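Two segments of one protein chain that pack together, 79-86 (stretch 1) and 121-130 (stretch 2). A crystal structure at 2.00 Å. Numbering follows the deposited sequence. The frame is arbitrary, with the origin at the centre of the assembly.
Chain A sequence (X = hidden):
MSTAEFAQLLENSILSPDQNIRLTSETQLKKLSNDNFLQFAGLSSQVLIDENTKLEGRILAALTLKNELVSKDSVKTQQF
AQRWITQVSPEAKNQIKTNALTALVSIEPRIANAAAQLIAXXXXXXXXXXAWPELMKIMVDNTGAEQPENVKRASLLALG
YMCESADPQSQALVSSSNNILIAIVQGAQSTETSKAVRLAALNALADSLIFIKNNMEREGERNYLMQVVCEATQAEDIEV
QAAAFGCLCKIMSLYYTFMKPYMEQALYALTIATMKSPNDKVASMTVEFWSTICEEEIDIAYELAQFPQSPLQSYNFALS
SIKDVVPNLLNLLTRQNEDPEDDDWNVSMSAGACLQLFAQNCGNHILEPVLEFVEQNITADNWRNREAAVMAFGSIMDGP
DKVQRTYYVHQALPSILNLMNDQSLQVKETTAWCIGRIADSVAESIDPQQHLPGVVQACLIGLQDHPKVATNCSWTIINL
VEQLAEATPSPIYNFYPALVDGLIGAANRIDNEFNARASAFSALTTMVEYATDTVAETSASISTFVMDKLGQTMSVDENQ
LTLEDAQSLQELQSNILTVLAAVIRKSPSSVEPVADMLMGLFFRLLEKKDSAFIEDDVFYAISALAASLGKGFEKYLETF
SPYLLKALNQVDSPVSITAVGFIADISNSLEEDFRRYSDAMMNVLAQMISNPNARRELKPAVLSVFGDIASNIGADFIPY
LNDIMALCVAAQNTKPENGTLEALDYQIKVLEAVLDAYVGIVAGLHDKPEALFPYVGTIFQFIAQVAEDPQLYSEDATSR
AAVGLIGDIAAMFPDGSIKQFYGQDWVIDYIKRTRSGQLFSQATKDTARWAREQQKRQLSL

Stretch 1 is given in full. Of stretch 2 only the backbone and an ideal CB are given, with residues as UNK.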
ATOM      1  N   GLN A  79       8.870 -15.183 -21.909  1.00 39.30           N
ATOM      2  CA  GLN A  79       9.930 -15.148 -22.914  1.00 37.01           C
ATOM      3  C   GLN A  79      11.160 -15.918 -22.443  1.00 34.65           C
ATOM      4  O   GLN A  79      11.742 -16.706 -23.198  1.00 30.94           O
ATOM      5  CB  GLN A  79      10.295 -13.698 -23.236  1.00 41.33           C
ATOM      6  CG  GLN A  79       9.232 -12.965 -24.035  1.00 56.20           C
ATOM      7  CD  GLN A  79       9.479 -11.470 -24.105  1.00 65.78           C
ATOM      8  OE1 GLN A  79      10.573 -10.994 -23.799  1.00 67.45           O
ATOM      9  NE2 GLN A  79       8.455 -10.720 -24.498  1.00 62.35           N
ATOM     10  N   PHE A  80      11.576 -15.691 -21.194  1.00 30.90           N
ATOM     11  CA  PHE A  80      12.718 -16.409 -20.637  1.00 30.86           C
ATOM     12  C   PHE A  80      12.467 -17.910 -20.620  1.00 28.33           C
ATOM     13  O   PHE A  80      13.365 -18.705 -20.935  1.00 30.60           O
ATOM     14  CB  PHE A  80      13.015 -15.914 -19.217  1.00 31.76           C
ATOM     15  CG  PHE A  80      13.624 -14.534 -19.142  1.00 39.67           C
ATOM     16  CD1 PHE A  80      14.111 -13.888 -20.268  1.00 28.80           C
ATOM     17  CD2 PHE A  80      13.731 -13.890 -17.914  1.00 31.85           C
ATOM     18  CE1 PHE A  80      14.672 -12.626 -20.174  1.00 32.79           C
ATOM     19  CE2 PHE A  80      14.295 -12.634 -17.820  1.00 41.42           C
ATOM     20  CZ  PHE A  80      14.762 -11.999 -18.959  1.00 33.19           C
ATOM     21  N   ALA A  81      11.251 -18.320 -20.257  1.00 29.74           N
ATOM     22  CA  ALA A  81      10.944 -19.745 -20.221  1.00 28.01           C
ATOM     23  C   ALA A  81      11.096 -20.359 -21.605  1.00 31.53           C
ATOM     24  O   ALA A  81      11.757 -21.393 -21.775  1.00 28.59           O
ATOM     25  CB  ALA A  81       9.530 -19.971 -19.679  1.00 30.93           C
ATOM     26  N   GLN A  82      10.490 -19.731 -22.616  1.00 29.45           N
ATOM     27  CA  GLN A  82      10.581 -20.290 -23.960  1.00 26.76           C
ATOM     28  C   GLN A  82      12.014 -20.267 -24.489  1.00 26.89           C
ATOM     29  O   GLN A  82      12.416 -21.179 -25.228  1.00 25.17           O
ATOM     30  CB  GLN A  82       9.651 -19.540 -24.911  1.00 32.52           C
ATOM     31  CG  GLN A  82       9.729 -20.062 -26.348  1.00 48.55           C
ATOM     32  CD  GLN A  82       8.670 -19.476 -27.256  1.00 55.58           C
ATOM     33  OE1 GLN A  82       7.600 -19.069 -26.805  1.00 65.35           O
ATOM     34  NE2 GLN A  82       8.967 -19.431 -28.549  1.00 52.36           N
ATOM     35  N   ARG A  83      12.795 -19.242 -24.140  1.00 27.78           N
ATOM     36  CA  ARG A  83      14.190 -19.214 -24.573  1.00 30.86           C
ATOM     37  C   ARG A  83      14.989 -20.354 -23.946  1.00 33.45           C
ATOM     38  O   ARG A  83      15.790 -21.002 -24.626  1.00 23.62           O
ATOM     39  CB  ARG A  83      14.836 -17.868 -24.240  1.00 26.93           C
ATOM     40  CG  ARG A  83      16.325 -17.841 -24.592  1.00 33.61           C
ATOM     41  CD  ARG A  83      16.940 -16.475 -24.441  1.00 27.79           C
ATOM     42  NE  ARG A  83      16.860 -15.973 -23.076  1.00 30.17           N
ATOM     43  CZ  ARG A  83      17.432 -14.844 -22.673  1.00 32.47           C
ATOM     44  NH1 ARG A  83      18.132 -14.123 -23.532  1.00 30.95           N
ATOM     45  NH2 ARG A  83      17.314 -14.438 -21.415  1.00 33.03           N
ATOM     46  N   TRP A  84      14.810 -20.601 -22.650  1.00 22.12           N
ATOM     47  CA  TRP A  84      15.450 -21.760 -22.033  1.00 24.34           C
ATOM     48  C   TRP A  84      15.029 -23.048 -22.729  1.00 26.09           C
ATOM     49  O   TRP A  84      15.866 -23.902 -23.054  1.00 23.52           O
ATOM     50  CB  TRP A  84      15.101 -21.826 -20.545  1.00 24.03           C
ATOM     51  CG  TRP A  84      15.573 -23.084 -19.879  1.00 22.72           C
ATOM     52  CD1 TRP A  84      14.835 -24.198 -19.627  1.00 22.82           C
ATOM     53  CD2 TRP A  84      16.892 -23.360 -19.393  1.00 22.24           C
ATOM     54  NE1 TRP A  84      15.604 -25.149 -19.007  1.00 25.85           N
ATOM     55  CE2 TRP A  84      16.872 -24.662 -18.851  1.00 21.62           C
ATOM     56  CE3 TRP A  84      18.084 -22.633 -19.357  1.00 23.64           C
ATOM     57  CZ2 TRP A  84      17.997 -25.250 -18.274  1.00 29.37           C
ATOM     58  CZ3 TRP A  84      19.202 -23.220 -18.790  1.00 25.48           C
ATOM     59  CH2 TRP A  84      19.151 -24.515 -18.256  1.00 29.03           C
ATOM     60  N   ILE A  85      13.731 -23.197 -22.980  1.00 26.28           N
ATOM     61  CA  ILE A  85      13.220 -24.456 -23.506  1.00 23.21           C
ATOM     62  C   ILE A  85      13.743 -24.721 -24.914  1.00 27.40           C
ATOM     63  O   ILE A  85      14.142 -25.850 -25.231  1.00 25.17           O
ATOM     64  CB  ILE A  85      11.681 -24.456 -23.451  1.00 23.90           C
ATOM     65  CG1 ILE A  85      11.236 -24.542 -21.984  1.00 31.26           C
ATOM     66  CG2 ILE A  85      11.103 -25.605 -24.277  1.00 23.97           C
ATOM     67  CD1 ILE A  85       9.784 -24.251 -21.757  1.00 37.39           C
ATOM     68  N   THR A  86      13.752 -23.702 -25.780  1.00 24.68           N
ATOM     69  CA  THR A  86      14.078 -23.916 -27.190  1.00 27.71           C
ATOM     70  C   THR A  86      15.525 -23.599 -27.562  1.00 28.88           C
ATOM     71  O   THR A  86      16.065 -24.238 -28.465  1.00 30.72           O
ATOM     72  CB  THR A  86      13.156 -23.088 -28.096  1.00 30.47           C
ATOM     73  OG1 THR A  86      13.358 -21.691 -27.865  1.00 31.47           O
ATOM     74  CG2 THR A  86      11.700 -23.438 -27.848  1.00 28.96           C
ATOM     75  N   UNK A 121      15.358 -20.933 -10.328  1.00 23.39           N
ATOM     76  CA  UNK A 121      14.890 -20.361 -11.595  1.00 23.94           C
ATOM     77  C   UNK A 121      14.656 -21.445 -12.648  1.00 19.77           C
ATOM     78  O   UNK A 121      13.616 -21.471 -13.335  1.00 24.01           O
ATOM     79  CB  UNK A 121      15.900 -19.338 -12.118  1.00 23.94           C
ATOM     80  N   UNK A 122      15.620 -22.356 -12.790  1.00 20.78           N
ATOM     81  CA  UNK A 122      15.469 -23.423 -13.771  1.00 23.33           C
ATOM     82  C   UNK A 122      14.266 -24.289 -13.417  1.00 25.84           C
ATOM     83  O   UNK A 122      13.444 -24.618 -14.276  1.00 24.41           O
ATOM     84  CB  UNK A 122      16.739 -24.273 -13.847  1.00 23.33           C
ATOM     85  N   UNK A 123      14.147 -24.666 -12.140  1.00 29.18           N
ATOM     86  CA  UNK A 123      13.018 -25.478 -11.697  1.00 24.51           C
ATOM     87  C   UNK A 123      11.699 -24.783 -11.985  1.00 20.95           C
ATOM     88  O   UNK A 123      10.735 -25.423 -12.414  1.00 28.30           O
ATOM     89  CB  UNK A 123      13.133 -25.786 -10.203  1.00 24.51           C
ATOM     90  N   UNK A 124      11.632 -23.476 -11.734  1.00 19.79           N
ATOM     91  CA  UNK A 124      10.410 -22.739 -12.013  1.00 22.66           C
ATOM     92  C   UNK A 124      10.050 -22.816 -13.485  1.00 25.46           C
ATOM     93  O   UNK A 124       8.867 -22.742 -13.833  1.00 28.19           O
ATOM     94  CB  UNK A 124      10.556 -21.278 -11.582  1.00 22.66           C
ATOM     95  N   UNK A 125      11.041 -22.966 -14.365  1.00 28.24           N
ATOM     96  CA  UNK A 125      10.705 -23.177 -15.771  1.00 28.46           C
ATOM     97  C   UNK A 125      10.294 -24.624 -16.033  1.00 27.68           C
ATOM     98  O   UNK A 125       9.286 -24.884 -16.693  1.00 29.01           O
ATOM     99  CB  UNK A 125      11.891 -22.800 -16.661  1.00 28.46           C
ATOM    100  N   UNK A 126      11.067 -25.590 -15.542  1.00 25.48           N
ATOM    101  CA  UNK A 126      10.939 -26.963 -16.016  1.00 21.38           C
ATOM    102  C   UNK A 126       9.874 -27.780 -15.283  1.00 32.89           C
ATOM    103  O   UNK A 126       9.158 -28.559 -15.919  1.00 30.33           O
ATOM    104  CB  UNK A 126      12.290 -27.669 -15.887  1.00 21.38           C
ATOM    105  N   UNK A 127       9.759 -27.650 -13.963  1.00 26.88           N
ATOM    106  CA  UNK A 127       8.813 -28.490 -13.231  1.00 33.91           C
ATOM    107  C   UNK A 127       7.389 -28.346 -13.748  1.00 37.84           C
ATOM    108  O   UNK A 127       6.711 -29.378 -13.905  1.00 31.19           O
ATOM    109  CB  UNK A 127       8.854 -28.148 -11.740  1.00 33.91           C
ATOM    110  N   UNK A 128       6.880 -27.146 -14.034  1.00 35.55           N
ATOM    111  CA  UNK A 128       5.538 -27.049 -14.635  1.00 39.75           C
ATOM    112  C   UNK A 128       5.414 -27.764 -15.972  1.00 42.67           C
ATOM    113  O   UNK A 128       4.292 -28.063 -16.396  1.00 49.67           O
ATOM    114  CB  UNK A 128       5.162 -25.578 -14.823  1.00 39.75           C
ATOM    115  N   UNK A 129       6.523 -28.042 -16.656  1.00 33.59           N
ATOM    116  CA  UNK A 129       6.505 -28.788 -17.905  1.00 40.95           C
ATOM    117  C   UNK A 129       6.862 -30.263 -17.703  1.00 38.32           C
ATOM    118  O   UNK A 129       7.298 -30.927 -18.651  1.00 49.68           O
ATOM    119  CB  UNK A 129       7.473 -28.150 -18.904  1.00 40.95           C
ATOM    120  N   UNK A 130       6.702 -30.776 -16.484  1.00 46.18           N
ATOM    121  CA  UNK A 130       7.009 -32.167 -16.183  1.00 45.96           C
ATOM    122  C   UNK A 130       8.439 -32.586 -16.457  1.00 44.32           C
ATOM    123  O   UNK A 130       8.687 -33.767 -16.727  1.00 47.97           O
ATOM    124  CB  UNK A 130       6.072 -33.072 -16.985  1.00 45.96           C
TER

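The axes of helix 79-86 and the helix of stretch 2 approach to 10.0 Å and cross at -87°; the contact from stretch 1 is made mainly by A81, W84 and I85. At position 121 the ideal CB has nothing of stretch 1 within 5.5 Å; the geometry sets no preference, and the residue is A121.

At 122, CA-to-CB points sideways and the ideal CB lies 4.7 Å from W84 CZ2. A helical position beside an indole favours an apolar chain, and Ile, Leu, Val or Met would all serve. It is I122, chi1 m and chi2 t. Its CG2 packs 3.8 Å from W84 CZ2, while CG1 lies over one face of the ring.

Positions 123 and 124 again have ideal CB atoms beyond 5.5 Å of stretch 1, which leaves their identity undetermined. They are A123 and D124.

Position 125 is the centre of the contact. CA-to-CB points toward stretch 1, the ideal CB is 4.4 Å from W84 CD1 and 4.8 Å from A81 CB, and the CA atoms of A81 and 125 are 5.6 Å apart. The small A81 admits a medium apolar chain such as Val, Ile, Leu or Met. I125 occupies the site: its CG2 is 3.7 Å from W84 CD1, 4.2 Å from A81 CB and 4.1 Å from I85 CG1, so one methyl meets three residues.

At 126, CB points sideways, 5.2 Å from W84 NE1, an indole donor without an acceptor in stretch 1. A side chain long enough to bring an oxygen to it would suit, so Glu or Gln is likely, though the backbone cannot separate them. It is E126, whose end comes nearer than its CB direction suggests: W84 NE1 donates to E126 OE2 at 2.8 Å with an N-H...acceptor angle of 163°, near the ring plane. OE1 is hydrogen-bonded elsewhere in the structure.

Positions 127 and 128, a 3-10 segment, lie out of reach; phi of -60° at 128 is compatible with proline. They are L127 and P128.

At 129, CB points toward stretch 1 and lies 5.4 Å from I85 CD1. A flat ring or an apolar chain could cover that methyl. In H129, I85 CD1 sits 4.0 Å from the ring centroid, 16° off the normal, a CH-pi contact over the face. H129 ND1 donates to I125 O at 2.9 Å (N-H...acceptor angle 145°), tying the ring to the carbonyl of a residue four positions back in the same stretch.

Position 130 has phi/psi of 59/28°, and positive phi favours glycine. It is G130.

Stretch 2, residues 121-130: AIADIELPHG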
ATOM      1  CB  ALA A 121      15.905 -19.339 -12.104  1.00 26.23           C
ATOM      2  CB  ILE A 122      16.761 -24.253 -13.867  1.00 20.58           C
ATOM      3  CG1 ILE A 122      17.908 -23.391 -14.409  1.00 21.39           C
ATOM      4  CG2 ILE A 122      16.556 -25.477 -14.768  1.00 20.89           C
ATOM      5  CD1 ILE A 122      19.282 -23.985 -14.162  1.00 23.83           C
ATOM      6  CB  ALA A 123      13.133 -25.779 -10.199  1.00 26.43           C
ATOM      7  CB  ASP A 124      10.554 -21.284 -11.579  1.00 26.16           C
ATOM      8  CG  ASP A 124      10.362 -21.102 -10.079  1.00 38.37           C
ATOM      9  OD1 ASP A 124       9.880 -22.040  -9.422  1.00 32.70           O
ATOM     10  OD2 ASP A 124      10.690 -20.022  -9.556  1.00 41.12           O
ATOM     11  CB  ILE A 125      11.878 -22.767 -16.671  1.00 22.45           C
ATOM     12  CG1 ILE A 125      12.071 -21.255 -16.613  1.00 26.12           C
ATOM     13  CG2 ILE A 125      11.615 -23.209 -18.120  1.00 25.15           C
ATOM     14  CD1 ILE A 125      13.453 -20.806 -17.040  1.00 22.18           C
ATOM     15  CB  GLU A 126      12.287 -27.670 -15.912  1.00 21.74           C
ATOM     16  CG  GLU A 126      13.362 -27.056 -16.834  1.00 26.43           C
ATOM     17  CD  GLU A 126      14.450 -28.044 -17.205  1.00 33.09           C
ATOM     18  OE1 GLU A 126      14.525 -29.124 -16.579  1.00 28.24           O
ATOM     19  OE2 GLU A 126      15.235 -27.741 -18.129  1.00 27.27           O
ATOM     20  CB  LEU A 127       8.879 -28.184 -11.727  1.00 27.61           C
ATOM     21  CG  LEU A 127      10.178 -28.545 -11.000  1.00 33.46           C
ATOM     22  CD1 LEU A 127      10.089 -28.155  -9.534  1.00 38.50           C
ATOM     23  CD2 LEU A 127      10.499 -30.018 -11.123  1.00 39.21           C
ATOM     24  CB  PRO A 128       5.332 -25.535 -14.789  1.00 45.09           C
ATOM     25  CG  PRO A 128       6.271 -24.921 -13.807  1.00 47.59           C
ATOM     26  CD  PRO A 128       7.458 -25.823 -13.752  1.00 41.99           C
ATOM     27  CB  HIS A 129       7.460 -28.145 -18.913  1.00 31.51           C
ATOM     28  CG  HIS A 129       7.025 -26.790 -19.388  1.00 42.12           C
ATOM     29  ND1 HIS A 129       7.223 -25.641 -18.654  1.00 50.34           N
ATOM     30  CD2 HIS A 129       6.413 -26.401 -20.532  1.00 42.73           C
ATOM     31  CE1 HIS A 129       6.744 -24.605 -19.321  1.00 42.04           C
ATOM     32  NE2 HIS A 129       6.245 -25.040 -20.463  1.00 43.99           N
TER
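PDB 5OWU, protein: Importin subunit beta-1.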